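Local coordinates for protein rubber oxygenase (Streptomyces sp., PDB 5O1L) that cleaves the double bonds of poly(cis-1,4-isoprene) rubber oxidatively with molecular oxygen, using a non-covalently bound b-type heme, at residues A132-A144 and F326-I339. Numbering follows the deposited sequence.
Sequences ALYGLGSGLMSTA and FSRYTLGGEVGDMI
Leu331 lays its two methyl branches on helix 132-142. Leu331 CD2 sits 3.6 Å from Gly137 O and also meets Met141 CB, while Leu331 CD1 rests 4.0 Å from Leu140 CB. Met141 has CG anti to its own N (chi1 -162°), and its chain bends at the last torsion, which brings CE to the same Leu331 CD2. Gly137 has no side chain; a CB there would clash with Leu133 O and sit tight on Thr330 CG2. Thr330 CG2 meets Leu133 CD2 at 3.6 Å. Thr330 OG1 turns back to hydrogen-bond Phe326 O and lies above one face of the Phe326 ring, toward its rim. Leu136 CD1 reaches the edge of that ring, 4.1 Å from Phe326 CD2. Leu140 CD1 packs on Ser327, whose OG hydrogen-bonds Ile323 O. At the far end, Thr143 OG1 lies between its own N and carbonyl carbon (chi1 72°). Thr143 OG1 donates a 2.7 Å hydrogen bond to Leu140 O, in the carbonyl plane, and shares another with Thr304 OG1. Ile339 CD1 comes within 3.4 Å of Thr143 OG1, the side chains crossing nearly at right angles. A valine here would probably leave the Thr304 hydroxyl without this partner and Leu140 O with one donor fewer. Helices 132-142 and 326-331 cross at -78°, and helix 333-339 continues the contact beyond the Gly332 break. This is a steeply crossed, mainly apolar helix interface in the all-helical catalytic domain of the rubber oxygenase family.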
# COMPACT_ATOMS: atom_id res chain seq x y z
N ALA A 132 -5.85 -2.58 10.74
CA ALA A 132 -7.22 -2.77 10.27
C ALA A 132 -7.50 -1.88 9.07
O ALA A 132 -8.16 -2.27 8.12
CB ALA A 132 -8.21 -2.48 11.38
N LEU A 133 -7.00 -0.66 9.15
CA LEU A 133 -7.17 0.27 8.03
C LEU A 133 -6.45 -0.16 6.78
O LEU A 133 -7.04 -0.06 5.70
CB LEU A 133 -6.73 1.68 8.45
CG LEU A 133 -7.71 2.35 9.42
CD1 LEU A 133 -7.13 3.51 10.10
CD2 LEU A 133 -9.00 2.77 8.70
N TYR A 134 -5.21 -0.63 6.87
CA TYR A 134 -4.55 -1.18 5.71
C TYR A 134 -5.26 -2.38 5.17
O TYR A 134 -5.49 -2.47 3.97
CB TYR A 134 -3.10 -1.55 5.97
CG TYR A 134 -2.10 -0.43 6.30
CD1 TYR A 134 -2.14 0.77 5.68
CD2 TYR A 134 -1.03 -0.70 7.15
CE1 TYR A 134 -1.18 1.75 6.00
CE2 TYR A 134 -0.10 0.28 7.47
CZ TYR A 134 -0.24 1.51 6.87
OH TYR A 134 0.75 2.43 7.24
N GLY A 135 -5.61 -3.30 6.02
CA GLY A 135 -6.08 -4.63 5.58
C GLY A 135 -7.46 -4.58 5.05
O GLY A 135 -7.75 -5.21 3.99
N LEU A 136 -8.38 -3.96 5.75
CA LEU A 136 -9.75 -3.88 5.32
C LEU A 136 -9.95 -2.66 4.52
O LEU A 136 -10.47 -2.81 3.42
CB LEU A 136 -10.74 -3.96 6.49
CG LEU A 136 -10.63 -5.26 7.23
CD1 LEU A 136 -11.55 -5.21 8.44
CD2 LEU A 136 -10.96 -6.46 6.36
N GLY A 137 -9.55 -1.48 5.01
CA GLY A 137 -9.83 -0.24 4.36
C GLY A 137 -9.11 -0.13 3.05
O GLY A 137 -9.75 -0.19 1.98
N SER A 138 -7.80 0.01 3.07
CA SER A 138 -7.03 0.17 1.82
C SER A 138 -7.13 -1.07 0.95
O SER A 138 -7.29 -0.96 -0.25
CB SER A 138 -5.55 0.44 2.11
OG SER A 138 -5.36 1.51 2.99
N GLY A 139 -7.13 -2.24 1.55
CA GLY A 139 -7.23 -3.47 0.75
C GLY A 139 -8.53 -3.58 -0.03
O GLY A 139 -8.52 -3.84 -1.22
N LEU A 140 -9.67 -3.29 0.59
CA LEU A 140 -10.93 -3.24 -0.12
C LEU A 140 -11.02 -2.05 -1.05
O LEU A 140 -11.52 -2.17 -2.18
CB LEU A 140 -12.13 -3.25 0.84
CG LEU A 140 -12.42 -4.64 1.40
CD1 LEU A 140 -13.31 -4.67 2.64
CD2 LEU A 140 -13.02 -5.52 0.31
N MET A 141 -10.51 -0.87 -0.65
CA MET A 141 -10.53 0.24 -1.55
C MET A 141 -9.80 -0.06 -2.82
O MET A 141 -10.20 0.48 -3.87
CB MET A 141 -9.89 1.49 -0.89
CG MET A 141 -10.28 2.74 -1.61
SD MET A 141 -9.30 4.17 -1.23
CE MET A 141 -9.09 4.08 0.53
N SER A 142 -8.74 -0.85 -2.77
CA SER A 142 -7.94 -1.17 -3.95
C SER A 142 -8.79 -1.84 -5.05
O SER A 142 -8.53 -1.62 -6.25
CB SER A 142 -6.79 -2.04 -3.60
OG SER A 142 -7.18 -3.41 -3.50
N THR A 143 -9.85 -2.50 -4.64
CA THR A 143 -10.77 -3.16 -5.63
C THR A 143 -11.66 -2.18 -6.33
O THR A 143 -12.30 -2.53 -7.35
CB THR A 143 -11.58 -4.31 -4.97
OG1 THR A 143 -12.59 -3.78 -4.08
CG2 THR A 143 -10.70 -5.26 -4.24
N ALA A 144 -11.66 -0.92 -5.89
CA ALA A 144 -12.28 0.19 -6.59
C ALA A 144 -11.30 1.09 -7.36
O ALA A 144 -11.71 2.11 -7.88
CB ALA A 144 -13.13 1.02 -5.65
N PHE A 326 -17.99 -3.09 9.31
CA PHE A 326 -16.82 -2.30 9.66
C PHE A 326 -16.18 -1.69 8.42
O PHE A 326 -15.73 -0.52 8.45
CB PHE A 326 -15.82 -3.12 10.47
CG PHE A 326 -14.73 -2.25 11.07
CD1 PHE A 326 -15.06 -1.44 12.13
CD2 PHE A 326 -13.49 -2.25 10.56
CE1 PHE A 326 -14.14 -0.63 12.72
CE2 PHE A 326 -12.53 -1.34 11.12
CZ PHE A 326 -12.90 -0.57 12.12
N SER A 327 -16.19 -2.42 7.30
CA SER A 327 -15.59 -1.86 6.09
C SER A 327 -16.44 -0.71 5.51
O SER A 327 -15.94 0.29 5.00
CB SER A 327 -15.39 -2.93 5.08
OG SER A 327 -14.51 -3.90 5.60
N ARG A 328 -17.76 -0.78 5.58
CA ARG A 328 -18.61 0.27 5.16
C ARG A 328 -18.45 1.46 6.05
O ARG A 328 -18.45 2.59 5.58
CB ARG A 328 -20.10 -0.19 5.14
CG ARG A 328 -20.36 -1.11 3.98
CD ARG A 328 -21.80 -1.61 3.95
NE ARG A 328 -22.65 -0.50 3.72
CZ ARG A 328 -22.90 0.07 2.54
NH1 ARG A 328 -22.56 -0.49 1.41
NH2 ARG A 328 -23.57 1.21 2.51
N TYR A 329 -18.30 1.26 7.35
CA TYR A 329 -18.07 2.37 8.27
C TYR A 329 -16.74 3.07 7.92
O TYR A 329 -16.68 4.30 8.01
CB TYR A 329 -18.00 1.77 9.66
CG TYR A 329 -17.53 2.73 10.72
CD1 TYR A 329 -18.27 3.81 11.07
CD2 TYR A 329 -16.34 2.51 11.39
CE1 TYR A 329 -17.81 4.69 12.02
CE2 TYR A 329 -15.89 3.32 12.38
CZ TYR A 329 -16.62 4.39 12.70
OH TYR A 329 -16.13 5.25 13.69
N THR A 330 -15.75 2.28 7.60
CA THR A 330 -14.40 2.78 7.34
C THR A 330 -14.36 3.49 6.01
O THR A 330 -13.82 4.65 5.90
CB THR A 330 -13.44 1.66 7.37
OG1 THR A 330 -13.39 1.11 8.70
CG2 THR A 330 -12.08 2.14 7.02
N LEU A 331 -14.93 2.90 4.97
CA LEU A 331 -14.86 3.48 3.62
C LEU A 331 -15.94 4.50 3.32
O LEU A 331 -15.81 5.26 2.32
CB LEU A 331 -14.88 2.38 2.58
CG LEU A 331 -13.62 1.52 2.68
CD1 LEU A 331 -13.81 0.21 1.99
CD2 LEU A 331 -12.41 2.27 2.14
N GLY A 332 -17.00 4.46 4.08
CA GLY A 332 -18.20 5.26 3.78
C GLY A 332 -19.11 4.50 2.88
O GLY A 332 -18.72 3.60 2.13
N GLY A 333 -20.38 4.88 2.92
CA GLY A 333 -21.39 4.17 2.16
C GLY A 333 -21.28 4.33 0.66
O GLY A 333 -21.59 3.38 -0.04
N GLU A 334 -20.76 5.43 0.17
CA GLU A 334 -20.58 5.62 -1.29
C GLU A 334 -19.56 4.68 -1.86
O GLU A 334 -19.83 3.98 -2.84
CB GLU A 334 -20.17 7.03 -1.65
CG GLU A 334 -21.26 8.08 -1.44
CD GLU A 334 -20.69 9.49 -1.55
OE1 GLU A 334 -20.62 10.17 -0.49
OE2 GLU A 334 -20.28 9.87 -2.70
N VAL A 335 -18.39 4.57 -1.21
CA VAL A 335 -17.45 3.60 -1.69
C VAL A 335 -17.88 2.18 -1.38
O VAL A 335 -17.64 1.27 -2.15
CB VAL A 335 -16.03 3.94 -1.17
CG1 VAL A 335 -15.04 2.84 -1.47
CG2 VAL A 335 -15.55 5.27 -1.81
N GLY A 336 -18.51 1.97 -0.21
CA GLY A 336 -18.98 0.64 0.06
C GLY A 336 -19.96 0.13 -0.98
O GLY A 336 -19.92 -1.03 -1.39
N ASP A 337 -20.84 1.04 -1.40
CA ASP A 337 -21.87 0.71 -2.44
C ASP A 337 -21.19 0.42 -3.75
O ASP A 337 -21.52 -0.55 -4.39
CB ASP A 337 -22.90 1.83 -2.61
CG ASP A 337 -23.86 1.95 -1.43
OD1 ASP A 337 -23.92 1.09 -0.51
OD2 ASP A 337 -24.58 2.97 -1.37
N MET A 338 -20.17 1.20 -4.11
CA MET A 338 -19.42 0.95 -5.35
C MET A 338 -18.76 -0.39 -5.43
O MET A 338 -18.72 -1.00 -6.47
CB MET A 338 -18.38 2.02 -5.46
CG MET A 338 -17.64 2.13 -6.75
SD MET A 338 -16.50 3.46 -6.45
CE MET A 338 -17.45 4.94 -6.49
N ILE A 339 -18.21 -0.84 -4.31
CA ILE A 339 -17.59 -2.11 -4.19
C ILE A 339 -18.60 -3.27 -4.10
O ILE A 339 -18.24 -4.41 -4.28
CB ILE A 339 -16.64 -2.05 -2.91
CG1 ILE A 339 -15.47 -1.13 -3.24
CG2 ILE A 339 -16.13 -3.39 -2.50
CD1 ILE A 339 -14.97 -1.38 -4.63